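Local coordinates for protein FprA (PDB 1LQT) that binds FAD and transfers electrons between NADPH and ferredoxin, and may thereby supply electrons to cytochrome P450 systems, at residues V151-G156 with E285-G290; N157-V162 with V194-R199. All coordinates share one frame; numbering follows the deposited sequence. Where two conformers were deposited one is given.

Contact 1: V151-G156 with E285-G290; sequences VVIGNG and ERIVLG. With ODP (4-oxo-nicotinamide-adenine dinucleotide phosphate), chain I.
The outermost methyl of Ile287 meets two hydrophobic side chains of strand 149-153, Val151 and Ile153. Ile287 is stretched out, with CG1 anti to its backbone N (chi1 -171°) and CD1 anti to CA in turn (chi2 168°), and this carries CD1 away from its own strand. Ile287 CD1 lies 4.2 Å from Val151 CG1 and 4.3 Å from Ile153 CD1, almost equally shared. Ile153 does two jobs with its two branches. The longer one, CG1, is beside the backbone N and bends at chi2 (-58°), which sends CD1 to Ile287; the other, CG2, anti to the backbone N, meets the C2 corner of the adenine obliquely, from beyond the rim, with Ile153 CG2 3.6 Å from ODP C2A.

The two strands belong to different sheets: 149-153 lies inside the parallel sheet of the NADP-binding domain, whereas 286-296 is the middle strand of a three-stranded antiparallel sheet. Leu313 and Pro275, from the flanking strand 302-314 and from strand 273-279, touch Ile287 and Ile153 respectively.

Past Ile153 the chain turns into the glycine-rich loop of a Rossmann-type dinucleotide site, consistent with the sequence Gly154, Asn155, Gly156. Asn155 N gives a hydrogen bond of 2.9 Å to O3B of ODP, while its side-chain ND2 bonds to Gly154 O at 2.9 Å, approaching from above the carbonyl plane. Gly156 CA comes within 3.4 Å of ODP O1N, and the direction in which a side chain would leave it is filled by that oxygen.

No hydrogen bond joins the two segments, so their contact rests on dispersion and on the exclusion of water; the polar work is left to the loop, where backbone and ligand meet directly.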
loop_
_atom_site.group_PDB
_atom_site.type_symbol
_atom_site.label_atom_id
_atom_site.label_comp_id
_atom_site.label_asym_id
_atom_site.label_seq_id
_atom_site.Cartn_x
_atom_site.Cartn_y
_atom_site.Cartn_z
ATOM N N VAL A 151 13.405 15.551 0.315
ATOM C CA VAL A 151 12.557 15.774 1.481
ATOM C C VAL A 151 11.379 14.826 1.378
ATOM O O VAL A 151 10.744 14.731 0.348
ATOM C CB VAL A 151 12.113 17.220 1.519
ATOM C CG1 VAL A 151 11.092 17.443 2.616
ATOM C CG2 VAL A 151 13.318 18.145 1.741
ATOM N N VAL A 152 11.115 14.134 2.479
ATOM C CA VAL A 152 9.987 13.230 2.615
ATOM C C VAL A 152 9.076 13.789 3.684
ATOM O O VAL A 152 9.493 14.038 4.805
ATOM C CB VAL A 152 10.442 11.812 2.984
ATOM C CG1 VAL A 152 9.226 10.897 3.144
ATOM C CG2 VAL A 152 11.387 11.240 1.937
ATOM N N ILE A 153 7.821 13.998 3.326
ATOM C CA ILE A 153 6.818 14.512 4.267
ATOM C C ILE A 153 6.054 13.340 4.866
ATOM O O ILE A 153 5.559 12.511 4.123
ATOM C CB ILE A 153 5.835 15.466 3.590
ATOM C CG1 ILE A 153 6.537 16.554 2.782
ATOM C CG2 ILE A 153 4.876 16.042 4.624
ATOM C CD1 ILE A 153 7.490 17.431 3.545
ATOM N N GLY A 154 5.968 13.283 6.191
ATOM C CA GLY A 154 5.175 12.300 6.883
ATOM C C GLY A 154 5.980 11.492 7.878
ATOM O O GLY A 154 7.201 11.406 7.789
ATOM N N ASN A 155 5.272 10.899 8.821
ATOM C CA ASN A 155 5.864 10.132 9.909
ATOM C C ASN A 155 5.226 8.757 10.064
ATOM O O ASN A 155 5.081 8.268 11.176
ATOM C CB ASN A 155 5.801 10.903 11.241
ATOM C CG ASN A 155 6.944 11.905 11.492
ATOM O OD1 ASN A 155 6.912 12.506 12.560
ATOM N ND2 ASN A 155 7.882 12.090 10.576
ATOM N N GLY A 156 4.894 8.123 8.940
ATOM C CA GLY A 156 4.520 6.732 8.943
ATOM C C GLY A 156 5.621 5.858 8.388
ATOM O O GLY A 156 6.650 6.333 7.895
ATOM N N GLU A 285 13.054 23.102 -6.485
ATOM C CA GLU A 285 14.377 23.589 -6.116
ATOM C C GLU A 285 14.514 23.906 -4.647
ATOM O O GLU A 285 15.608 23.894 -4.115
ATOM C CB GLU A 285 14.754 24.815 -6.936
ATOM C CG GLU A 285 14.899 24.510 -8.409
ATOM C CD GLU A 285 15.327 25.716 -9.207
ATOM O OE1 GLU A 285 14.446 26.480 -9.680
ATOM O OE2 GLU A 285 16.549 25.903 -9.332
ATOM N N ARG A 286 13.420 24.215 -3.970
ATOM C CA ARG A 286 13.460 24.545 -2.540
ATOM C C ARG A 286 12.085 24.319 -1.961
ATOM O O ARG A 286 11.087 24.268 -2.680
ATOM C CB ARG A 286 14.019 25.907 -2.251
ATOM C CG ARG A 286 13.401 27.035 -2.922
ATOM C CD ARG A 286 14.380 28.265 -3.224
ATOM N NE ARG A 286 13.726 29.013 -4.281
ATOM C CZ ARG A 286 13.952 28.891 -5.559
ATOM N NH1 ARG A 286 14.981 28.188 -6.000
ATOM N NH2 ARG A 286 13.185 29.570 -6.411
ATOM N N ILE A 287 12.049 24.172 -0.644
ATOM C CA ILE A 287 10.811 24.004 0.059
ATOM C C ILE A 287 10.768 24.959 1.227
ATOM O O ILE A 287 11.751 25.169 1.918
ATOM C CB ILE A 287 10.616 22.519 0.507
ATOM C CG1 ILE A 287 9.213 22.254 1.061
ATOM C CG2 ILE A 287 11.705 22.068 1.468
ATOM C CD1 ILE A 287 8.872 20.790 1.231
ATOM N N VAL A 288 9.586 25.526 1.424
ATOM C CA VAL A 288 9.310 26.383 2.574
ATOM C C VAL A 288 8.680 25.539 3.663
ATOM O O VAL A 288 7.702 24.848 3.416
ATOM C CB VAL A 288 8.362 27.538 2.200
ATOM C CG1 VAL A 288 8.121 28.471 3.398
ATOM C CG2 VAL A 288 8.923 28.312 1.015
ATOM N N LEU A 289 9.269 25.603 4.853
ATOM C CA LEU A 289 8.829 24.839 6.012
ATOM C C LEU A 289 8.353 25.791 7.099
ATOM O O LEU A 289 8.851 26.909 7.247
ATOM C CB LEU A 289 10.002 24.014 6.549
ATOM C CG LEU A 289 10.614 23.032 5.556
ATOM C CD1 LEU A 289 11.849 22.388 6.165
ATOM C CD2 LEU A 289 9.624 21.981 5.093
ATOM N N GLY A 290 7.356 25.326 7.840
ATOM C CA GLY A 290 6.802 26.064 8.958
ATOM C C GLY A 290 6.902 25.257 10.232
ATOM O O GLY A 290 6.661 24.057 10.244
HETATM O O1X ODP I . -0.095 14.049 12.189
HETATM P P2B ODP I . -0.435 12.721 11.584
HETATM O O2X ODP I . -0.315 11.554 12.542
HETATM O O3X ODP I . -1.776 12.717 10.869
HETATM O O2B ODP I . 0.714 12.535 10.467
HETATM C C2B ODP I . 0.591 11.616 9.386
HETATM C C3B ODP I . 1.432 10.366 9.506
HETATM O O3B ODP I . 2.702 10.680 10.057
HETATM C C1B ODP I . 1.144 12.235 8.155
HETATM N N9A ODP I . 0.365 13.277 7.535
HETATM C C8A ODP I . -0.922 13.215 7.063
HETATM N N7A ODP I . -1.294 14.347 6.494
HETATM C C5A ODP I . -0.215 15.195 6.585
HETATM C C4A ODP I . 0.818 14.525 7.245
HETATM N N3A ODP I . 2.045 15.042 7.501
HETATM C C2A ODP I . 2.203 16.308 7.076
HETATM N N1A ODP I . 1.258 17.033 6.414
HETATM C C6A ODP I . 0.034 16.480 6.161
HETATM N N6A ODP I . -0.833 17.212 5.449
HETATM O O4B ODP I . 1.255 11.139 7.264
HETATM C C4B ODP I . 1.623 9.987 8.037
HETATM C C5B ODP I . 0.784 8.820 7.608
HETATM O O5B ODP I . 1.289 7.671 8.248
HETATM P PA ODP I . 0.450 6.314 8.192
HETATM O O1A ODP I . 1.147 5.330 9.017
HETATM O O2A ODP I . -0.981 6.560 8.463
HETATM O O3 ODP I . 0.510 5.948 6.639
HETATM P PN ODP I . 1.651 5.250 5.710
HETATM O O1N ODP I . 3.007 5.665 6.130
HETATM O O2N ODP I . 1.176 5.512 4.336
HETATM O O5D ODP I . 1.519 3.722 6.073
HETATM C C5D ODP I . 0.283 3.034 5.749
HETATM C C4D ODP I . 0.201 1.778 6.589
HETATM O O4D ODP I . 1.078 0.761 6.118
HETATM C C1D ODP I . 1.904 0.316 7.196
HETATM C C2D ODP I . 1.896 1.424 8.163
HETATM O O2D ODP I . 2.414 1.131 9.410
HETATM C C3D ODP I . 0.544 2.024 8.053
HETATM O O3D ODP I . -0.328 1.304 8.899
HETATM N N1N ODP I . 3.130 -0.238 6.740
HETATM C C2N ODP I . 3.787 -1.151 7.596
HETATM C C3N ODP I . 5.107 -1.384 7.393
HETATM C C7N ODP I . 5.718 -2.360 8.409
HETATM N N7N ODP I . 6.994 -2.600 8.260
HETATM O O7N ODP I . 4.970 -2.826 9.297
HETATM C C4N ODP I . 5.877 -0.749 6.408
HETATM O O99 ODP I . 7.126 -0.918 6.261
HETATM C C5N ODP I . 5.173 0.214 5.550
HETATM C C6N ODP I . 3.798 0.464 5.753
#

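Contact 2: N157-V162 with V194-R199. With ODP (4-oxo-nicotinamide-adenine dinucleotide phosphate), chain I.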
loop_
_atom_site.group_PDB
_atom_site.type_symbol
_atom_site.label_atom_id
_atom_site.label_comp_id
_atom_site.label_asym_id
_atom_site.label_seq_id
_atom_site.Cartn_x
_atom_site.Cartn_y
_atom_site.Cartn_z
ATOM N N ASN A 157 5.409 4.553 8.457
ATOM C CA ASN A 157 6.441 3.650 7.995
ATOM C C ASN A 157 6.714 3.770 6.501
ATOM O O ASN A 157 7.813 3.447 6.074
ATOM C CB ASN A 157 6.083 2.201 8.359
ATOM C CG ASN A 157 6.241 1.903 9.830
ATOM O OD1 ASN A 157 7.089 2.448 10.513
ATOM N ND2 ASN A 157 5.416 0.983 10.319
ATOM N N VAL A 158 5.754 4.212 5.700
ATOM C CA VAL A 158 6.063 4.361 4.286
ATOM C C VAL A 158 7.129 5.449 4.083
ATOM O O VAL A 158 7.959 5.372 3.198
ATOM C CB VAL A 158 4.801 4.601 3.447
ATOM C CG1 VAL A 158 5.164 4.874 1.991
ATOM C CG2 VAL A 158 3.872 3.414 3.556
ATOM N N ALA A 159 7.116 6.491 4.926
ATOM C CA ALA A 159 8.151 7.512 4.847
ATOM C C ALA A 159 9.537 6.911 5.076
ATOM O O ALA A 159 10.495 7.287 4.429
ATOM C CB ALA A 159 7.901 8.620 5.851
ATOM N N LEU A 160 9.612 5.961 6.005
ATOM C CA LEU A 160 10.876 5.276 6.231
ATOM C C LEU A 160 11.262 4.451 5.024
ATOM O O LEU A 160 12.429 4.458 4.650
ATOM C CB LEU A 160 10.790 4.385 7.449
ATOM C CG LEU A 160 10.478 5.078 8.754
ATOM C CD1 LEU A 160 10.442 4.060 9.893
ATOM C CD2 LEU A 160 11.471 6.184 9.049
ATOM N N ASP A 161 10.325 3.731 4.420
ATOM C CA ASP A 161 10.645 2.952 3.232
ATOM C C ASP A 161 11.234 3.866 2.151
ATOM O O ASP A 161 12.246 3.547 1.530
ATOM C CB ASP A 161 9.408 2.270 2.659
ATOM C CG ASP A 161 8.931 1.042 3.412
ATOM O OD1 ASP A 161 9.577 0.613 4.368
ATOM O OD2 ASP A 161 7.900 0.465 2.997
ATOM N N VAL A 162 10.588 5.006 1.903
ATOM C CA VAL A 162 11.063 5.910 0.871
ATOM C C VAL A 162 12.484 6.349 1.168
ATOM O O VAL A 162 13.359 6.333 0.305
ATOM C CB VAL A 162 10.134 7.104 0.747
ATOM C CG1 VAL A 162 10.696 8.181 -0.130
ATOM C CG2 VAL A 162 8.756 6.679 0.230
ATOM N N VAL A 194 18.383 12.843 3.082
ATOM C CA VAL A 194 16.932 12.834 3.080
ATOM C C VAL A 194 16.479 13.430 4.402
ATOM O O VAL A 194 16.915 12.992 5.448
ATOM C CB VAL A 194 16.354 11.406 2.954
ATOM C CG1 VAL A 194 14.844 11.430 3.057
ATOM C CG2 VAL A 194 16.766 10.766 1.642
ATOM N N VAL A 195 15.612 14.413 4.315
ATOM C CA VAL A 195 15.022 15.022 5.501
ATOM C C VAL A 195 13.576 14.548 5.596
ATOM O O VAL A 195 12.783 14.758 4.694
ATOM C CB VAL A 195 15.054 16.551 5.464
ATOM C CG1 VAL A 195 14.573 17.097 6.779
ATOM C CG2 VAL A 195 16.477 17.036 5.169
ATOM N N ILE A 196 13.259 13.833 6.667
ATOM C CA ILE A 196 11.913 13.318 6.964
ATOM C C ILE A 196 11.254 14.326 7.880
ATOM O O ILE A 196 11.730 14.596 8.978
ATOM C CB ILE A 196 11.990 11.960 7.631
ATOM C CG1 ILE A 196 12.695 10.967 6.726
ATOM C CG2 ILE A 196 10.586 11.472 7.993
ATOM C CD1 ILE A 196 12.959 9.649 7.347
ATOM N N VAL A 197 10.137 14.869 7.420
ATOM C CA VAL A 197 9.496 16.027 8.040
ATOM C C VAL A 197 8.114 15.630 8.568
ATOM O O VAL A 197 7.201 15.340 7.785
ATOM C CB VAL A 197 9.366 17.161 7.007
ATOM C CG1 VAL A 197 8.792 18.404 7.639
ATOM C CG2 VAL A 197 10.710 17.472 6.374
ATOM N N GLY A 198 7.980 15.627 9.894
ATOM C CA GLY A 198 6.754 15.286 10.590
ATOM C C GLY A 198 6.083 16.527 11.131
ATOM O O GLY A 198 6.721 17.334 11.781
ATOM N N ARG A 199 4.768 16.632 10.942
ATOM C CA ARG A 199 4.028 17.807 11.373
ATOM C C ARG A 199 3.792 17.855 12.868
ATOM O O ARG A 199 3.792 18.952 13.452
ATOM C CB ARG A 199 2.731 17.975 10.584
ATOM C CG ARG A 199 1.687 16.884 10.784
ATOM C CD ARG A 199 0.393 17.238 10.117
ATOM N NE ARG A 199 -0.545 16.130 10.197
ATOM C CZ ARG A 199 -1.710 16.139 9.581
ATOM N NH1 ARG A 199 -2.074 17.193 8.875
ATOM N NH2 ARG A 199 -2.512 15.106 9.688
HETATM O O1X ODP I . -0.095 14.049 12.189
HETATM P P2B ODP I . -0.435 12.721 11.584
HETATM O O2X ODP I . -0.315 11.554 12.542
HETATM O O3X ODP I . -1.776 12.717 10.869
HETATM O O2B ODP I . 0.714 12.535 10.467
HETATM C C2B ODP I . 0.591 11.616 9.386
HETATM C C3B ODP I . 1.432 10.366 9.506
HETATM O O3B ODP I . 2.702 10.680 10.057
HETATM C C1B ODP I . 1.144 12.235 8.155
HETATM N N9A ODP I . 0.365 13.277 7.535
HETATM C C8A ODP I . -0.922 13.215 7.063
HETATM N N7A ODP I . -1.294 14.347 6.494
HETATM C C5A ODP I . -0.215 15.195 6.585
HETATM C C4A ODP I . 0.818 14.525 7.245
HETATM N N3A ODP I . 2.045 15.042 7.501
HETATM C C2A ODP I . 2.203 16.308 7.076
HETATM N N1A ODP I . 1.258 17.033 6.414
HETATM C C6A ODP I . 0.034 16.480 6.161
HETATM N N6A ODP I . -0.833 17.212 5.449
HETATM O O4B ODP I . 1.255 11.139 7.264
HETATM C C4B ODP I . 1.623 9.987 8.037
HETATM C C5B ODP I . 0.784 8.820 7.608
HETATM O O5B ODP I . 1.289 7.671 8.248
HETATM P PA ODP I . 0.450 6.314 8.192
HETATM O O1A ODP I . 1.147 5.330 9.017
HETATM O O2A ODP I . -0.981 6.560 8.463
HETATM O O3 ODP I . 0.510 5.948 6.639
HETATM P PN ODP I . 1.651 5.250 5.710
HETATM O O1N ODP I . 3.007 5.665 6.130
HETATM O O2N ODP I . 1.176 5.512 4.336
HETATM O O5D ODP I . 1.519 3.722 6.073
HETATM C C5D ODP I . 0.283 3.034 5.749
HETATM C C4D ODP I . 0.201 1.778 6.589
HETATM O O4D ODP I . 1.078 0.761 6.118
HETATM C C1D ODP I . 1.904 0.316 7.196
HETATM C C2D ODP I . 1.896 1.424 8.163
HETATM O O2D ODP I . 2.414 1.131 9.410
HETATM C C3D ODP I . 0.544 2.024 8.053
HETATM O O3D ODP I . -0.328 1.304 8.899
HETATM N N1N ODP I . 3.130 -0.238 6.740
HETATM C C2N ODP I . 3.787 -1.151 7.596
HETATM C C3N ODP I . 5.107 -1.384 7.393
HETATM C C7N ODP I . 5.718 -2.360 8.409
HETATM N N7N ODP I . 6.994 -2.600 8.260
HETATM O O7N ODP I . 4.970 -2.826 9.297
HETATM C C4N ODP I . 5.877 -0.749 6.408
HETATM O O99 ODP I . 7.126 -0.918 6.261
HETATM C C5N ODP I . 5.173 0.214 5.550
HETATM C C6N ODP I . 3.798 0.464 5.753
#
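Ile196 turns both its branches to the helix: CG1 stands beside the backbone N (chi1 -60°) and runs on extended to CD1 (chi2 173°), while CG2, anti to the N, faces Ala159. Ile196 CD1 ends 4.1 Å from CD2 of Leu160, whose side chain crosses that of Ile196 at about a right angle, and Ile196 CG2 lies 4.5 Å from CB of Ala159. Leu160 leaves the helix pointing away from the strand, and only its CD2 branch comes round to the isoleucine. Ala163, one turn further along the helix, also touches Ile196.

Helix 157-167 is the first helix of the connection between the neighbouring parallel strands 149-153 and 193-197, so strand, helix and strand form a beta-alpha-beta crossover of a Rossmann-type NADP-binding domain. Ala159 fits the last position of its GxGxxA pattern, where a small side chain lets the helix sit close to the sheet. At the start of the helix, Val158 N bonds to the phosphate oxygen O1N of ODP at 3.1 Å, and the helix dipole would probably favour the negative charge there. Asn157 rests its CB on the modified nicotinamide, 3.5 Å from C4N of ODP; its ND2 makes only a weak bond to O2D of ODP and is also hydrogen-bonded to Thr208.

Just past the end of strand 193-197, Arg199 sets CG between its backbone N and carbonyl carbon (chi1 65°), then runs straight out to NE. That lays its guanidinium flat over the adenine, with ODP C5A 3.4 Å from the guanidinium plane of Arg199, over its centre. The same group grips the 2'-phosphate by two nearly straight bonds, NE to O1X of ODP at 2.9 Å and NH2 to O3X of ODP at 2.8 Å, which fix its rotation.

Contacts 1 and 2 lie with their centres about 9 Å apart and meet in the parallel sheet, where their strands 149-153 and 193-197 run side by side. Val152 N to Val195 O and Val152 O to Val197 N, each 2.8 Å, join them as probable backbone hydrogen bonds. Gly154 O also packs against Ile196 CG2 at 3.4 Å. Both segments of contact 2 fall in the stretch of chain between the two segments of contact 1. Both contacts reach ODP: Arg199 covers one face of the adenine, while Ile153 CG2 meets its C2 corner from the other side of the plane. From there the glycine loop and the helix start follow the ligand to its nicotinamide end, where Val158 and Asp161 also touch FAD.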